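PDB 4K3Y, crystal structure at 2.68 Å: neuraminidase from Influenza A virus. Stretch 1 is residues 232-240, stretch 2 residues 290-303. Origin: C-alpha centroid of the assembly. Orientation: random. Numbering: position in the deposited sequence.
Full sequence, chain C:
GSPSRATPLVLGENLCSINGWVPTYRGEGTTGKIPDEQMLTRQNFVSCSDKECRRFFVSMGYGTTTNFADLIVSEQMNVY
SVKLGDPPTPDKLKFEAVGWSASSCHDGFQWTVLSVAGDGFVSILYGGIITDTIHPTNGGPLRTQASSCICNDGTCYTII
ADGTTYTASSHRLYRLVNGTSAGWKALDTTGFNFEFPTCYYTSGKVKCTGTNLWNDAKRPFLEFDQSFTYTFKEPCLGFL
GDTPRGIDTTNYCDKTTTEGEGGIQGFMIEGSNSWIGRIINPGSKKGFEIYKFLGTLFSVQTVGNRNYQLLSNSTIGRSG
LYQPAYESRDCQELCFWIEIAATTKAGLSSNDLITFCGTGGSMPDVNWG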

# COMPACT_ATOMS: atom_id res chain seq x y z
N PHE C 232 -11.20 42.50 -9.67
CA PHE C 232 -9.81 42.30 -10.06
C PHE C 232 -8.99 43.47 -9.51
O PHE C 232 -9.42 44.63 -9.61
CB PHE C 232 -9.67 42.28 -11.59
CG PHE C 232 -10.00 40.95 -12.23
CD1 PHE C 232 -9.06 39.92 -12.24
CD2 PHE C 232 -11.22 40.73 -12.85
CE1 PHE C 232 -9.35 38.69 -12.85
CE2 PHE C 232 -11.52 39.51 -13.45
CZ PHE C 232 -10.57 38.49 -13.45
N LYS C 233 -7.83 43.19 -8.94
CA LYS C 233 -6.97 44.28 -8.48
C LYS C 233 -5.61 44.27 -9.16
O LYS C 233 -5.21 43.29 -9.78
CB LYS C 233 -6.82 44.24 -6.96
CG LYS C 233 -8.13 44.03 -6.24
CD LYS C 233 -8.10 44.62 -4.84
CE LYS C 233 -9.43 44.45 -4.14
NZ LYS C 233 -9.37 44.96 -2.74
N GLU C 234 -4.90 45.38 -9.07
CA GLU C 234 -3.54 45.45 -9.60
C GLU C 234 -2.60 45.98 -8.54
O GLU C 234 -2.80 47.08 -8.02
CB GLU C 234 -3.47 46.35 -10.83
CG GLU C 234 -2.06 46.58 -11.31
CD GLU C 234 -1.55 45.47 -12.22
OE1 GLU C 234 -2.36 44.59 -12.60
OE2 GLU C 234 -0.35 45.47 -12.57
N PRO C 235 -1.57 45.20 -8.21
CA PRO C 235 -0.61 45.59 -7.16
C PRO C 235 0.07 46.91 -7.48
O PRO C 235 0.49 47.17 -8.62
CB PRO C 235 0.40 44.43 -7.15
CG PRO C 235 0.24 43.76 -8.48
CD PRO C 235 -1.20 43.94 -8.86
N CYS C 236 0.16 47.75 -6.45
CA CYS C 236 0.72 49.08 -6.59
C CYS C 236 2.20 49.07 -6.20
O CYS C 236 2.78 50.10 -5.86
CB CYS C 236 -0.08 50.06 -5.72
SG CYS C 236 -1.85 50.18 -6.17
N LEU C 237 2.81 47.89 -6.29
CA LEU C 237 4.19 47.72 -5.83
C LEU C 237 5.20 47.50 -6.96
O LEU C 237 5.06 46.62 -7.81
CB LEU C 237 4.27 46.57 -4.82
CG LEU C 237 4.28 46.95 -3.34
CD1 LEU C 237 3.42 48.16 -3.07
CD2 LEU C 237 3.80 45.78 -2.50
N GLY C 238 6.25 48.33 -6.94
CA GLY C 238 7.28 48.30 -7.95
C GLY C 238 8.21 47.11 -7.84
O GLY C 238 9.14 46.99 -8.64
N PHE C 239 7.97 46.23 -6.86
CA PHE C 239 8.67 44.94 -6.74
C PHE C 239 8.01 43.91 -7.68
O PHE C 239 7.02 43.27 -7.34
CB PHE C 239 8.62 44.44 -5.30
CG PHE C 239 9.52 43.26 -5.02
CD1 PHE C 239 10.89 43.40 -4.98
CD2 PHE C 239 8.97 41.99 -4.76
CE1 PHE C 239 11.73 42.32 -4.70
CE2 PHE C 239 9.80 40.90 -4.48
CZ PHE C 239 11.18 41.07 -4.45
N LEU C 240 8.59 43.76 -8.86
CA LEU C 240 7.93 43.08 -9.96
C LEU C 240 7.88 41.57 -9.80
O LEU C 240 8.93 40.90 -9.78
CB LEU C 240 8.61 43.45 -11.28
CG LEU C 240 8.56 44.94 -11.61
CD1 LEU C 240 9.07 45.20 -13.02
CD2 LEU C 240 7.15 45.47 -11.43
N ILE C 290 11.22 35.92 -1.38
CA ILE C 290 9.87 36.32 -1.00
C ILE C 290 9.99 37.53 -0.08
O ILE C 290 10.77 37.53 0.89
CB ILE C 290 9.02 35.13 -0.41
CG1 ILE C 290 7.55 35.51 -0.29
CG2 ILE C 290 9.60 34.60 0.93
CD1 ILE C 290 6.61 34.33 0.00
N TYR C 291 9.25 38.58 -0.42
CA TYR C 291 9.40 39.88 0.21
C TYR C 291 8.16 40.20 1.02
O TYR C 291 7.04 40.12 0.51
CB TYR C 291 9.57 40.92 -0.90
CG TYR C 291 10.17 42.24 -0.49
CD1 TYR C 291 10.57 42.48 0.81
CD2 TYR C 291 10.32 43.25 -1.42
CE1 TYR C 291 11.11 43.70 1.18
CE2 TYR C 291 10.86 44.46 -1.07
CZ TYR C 291 11.25 44.69 0.22
OH TYR C 291 11.78 45.92 0.53
N LYS C 292 8.36 40.56 2.29
CA LYS C 292 7.24 40.90 3.17
C LYS C 292 6.96 42.39 3.07
O LYS C 292 7.88 43.22 3.03
CB LYS C 292 7.55 40.53 4.63
CG LYS C 292 6.33 40.62 5.56
CD LYS C 292 6.69 41.13 6.96
CE LYS C 292 7.33 40.06 7.83
NZ LYS C 292 6.95 40.23 9.26
N PHE C 293 5.67 42.73 3.02
CA PHE C 293 5.24 44.12 2.97
C PHE C 293 4.31 44.40 4.14
O PHE C 293 3.44 43.58 4.46
CB PHE C 293 4.56 44.42 1.63
CG PHE C 293 5.51 44.42 0.44
CD1 PHE C 293 6.23 45.57 0.13
CD2 PHE C 293 5.67 43.29 -0.35
CE1 PHE C 293 7.11 45.58 -0.95
CE2 PHE C 293 6.55 43.31 -1.43
CZ PHE C 293 7.26 44.46 -1.73
N LEU C 294 4.50 45.55 4.78
CA LEU C 294 3.65 45.93 5.91
C LEU C 294 2.43 46.66 5.36
O LEU C 294 2.51 47.85 5.04
CB LEU C 294 4.43 46.82 6.89
CG LEU C 294 5.81 46.32 7.36
CD1 LEU C 294 6.52 47.38 8.17
CD2 LEU C 294 5.69 45.05 8.16
N GLY C 295 1.31 45.95 5.24
CA GLY C 295 0.11 46.48 4.60
C GLY C 295 -0.27 45.82 3.27
O GLY C 295 0.34 44.84 2.85
N THR C 296 -1.28 46.39 2.62
CA THR C 296 -1.88 45.82 1.40
C THR C 296 -0.99 45.95 0.16
O THR C 296 -0.17 46.86 0.06
CB THR C 296 -3.24 46.49 1.10
OG1 THR C 296 -3.80 45.94 -0.10
CG2 THR C 296 -3.06 48.02 0.93
N LEU C 297 -1.18 45.05 -0.80
CA LEU C 297 -0.45 45.11 -2.06
C LEU C 297 -0.98 46.23 -2.93
O LEU C 297 -0.40 46.54 -3.97
CB LEU C 297 -0.60 43.79 -2.81
CG LEU C 297 -0.06 42.52 -2.14
CD1 LEU C 297 -0.63 41.26 -2.80
CD2 LEU C 297 1.46 42.49 -2.16
N PHE C 298 -2.09 46.84 -2.50
CA PHE C 298 -2.84 47.76 -3.35
C PHE C 298 -2.92 49.20 -2.84
O PHE C 298 -3.95 49.87 -2.98
CB PHE C 298 -4.23 47.18 -3.59
CG PHE C 298 -4.20 45.72 -3.91
CD1 PHE C 298 -3.59 45.27 -5.07
CD2 PHE C 298 -4.76 44.80 -3.04
CE1 PHE C 298 -3.55 43.91 -5.37
CE2 PHE C 298 -4.73 43.44 -3.33
CZ PHE C 298 -4.12 42.99 -4.50
N SER C 299 -1.82 49.66 -2.24
CA SER C 299 -1.58 51.06 -1.97
C SER C 299 -0.16 51.35 -2.43
O SER C 299 0.64 50.44 -2.58
CB SER C 299 -1.68 51.36 -0.48
OG SER C 299 -0.84 52.46 -0.16
N VAL C 300 0.15 52.62 -2.66
CA VAL C 300 1.49 52.98 -3.09
C VAL C 300 2.34 53.32 -1.87
O VAL C 300 3.56 53.45 -1.95
CB VAL C 300 1.44 54.16 -4.06
CG1 VAL C 300 1.74 53.70 -5.47
CG2 VAL C 300 0.06 54.82 -3.98
N GLN C 301 1.66 53.45 -0.74
CA GLN C 301 2.32 53.80 0.51
C GLN C 301 2.89 52.58 1.22
O GLN C 301 3.86 52.72 1.97
CB GLN C 301 1.38 54.59 1.44
CG GLN C 301 0.77 55.85 0.83
CD GLN C 301 -0.75 55.82 0.87
OE1 GLN C 301 -1.34 55.60 1.93
NE2 GLN C 301 -1.38 56.02 -0.28
N THR C 302 2.31 51.39 1.01
CA THR C 302 2.79 50.20 1.72
C THR C 302 4.29 49.93 1.47
O THR C 302 4.81 50.17 0.37
CB THR C 302 1.89 48.94 1.54
OG1 THR C 302 1.94 48.49 0.19
CG2 THR C 302 0.44 49.25 1.93
N VAL C 303 4.97 49.44 2.51
CA VAL C 303 6.41 49.69 2.67
C VAL C 303 7.39 48.68 2.08
O VAL C 303 7.94 48.93 1.00
CB VAL C 303 6.77 49.96 4.13
CG1 VAL C 303 7.85 51.01 4.19
CG2 VAL C 303 5.53 50.45 4.89

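Stretch 1 leaves a strand at Lys 233 and continues as loop, running alongside stretch 2 in the opposite chain direction, past the loop after strand 290-294 first and then the strand itself. The CA atoms come closest at Pro 235 and Phe 298, 4.9 Å apart, and the separation widens toward Phe 239 and Tyr 291, where the CA-CA distance is 8.6 Å and side chains fill the gap. Together the two segments bury 620 Å².

At the start of the contact, the aliphatic part of Lys 233 covers the Phe 298 ring: CB sits 3.8 Å from the ring centroid and nearly on its normal, a CH-pi contact. The carbonyl O of Glu 234 instead approaches the ring edge, 3.6 Å from Phe 298 CD1, where the partly positive ring hydrogens suit an oxygen. Pro 235 has no amide hydrogen to offer, but its CA lies 3.3 Å from Leu 297 O in a CA-H...O contact. The same carbonyl accepts the one hydrogen bond between the stretches, from Cys 236 N to Leu 297 O, short at 2.8 Å and nearly straight at 164°. Cys 236, covalently bonded elsewhere in the structure, points its CB toward stretch 2, 3.2 Å from Ser 299 O and 4.1 Å from Val 300 CG1.

Leu 237 has the largest area covered by the other stretch. Its CD2 stands over the face of Phe 293, 3.5 Å from the ring centroid, and also meets Leu 297 CD2 at 4.1 Å. Its CD1 lies 3.6 Å from Thr 302 OG1, a hydroxyl already engaged in donating to Thr 296 O within stretch 2. Gly 238 makes no contact. Phe 239 then closes the interface, presenting its face to the edge of Tyr 291 with the ring planes at 71°, while its CB packs 3.8 Å from Phe 293 CZ.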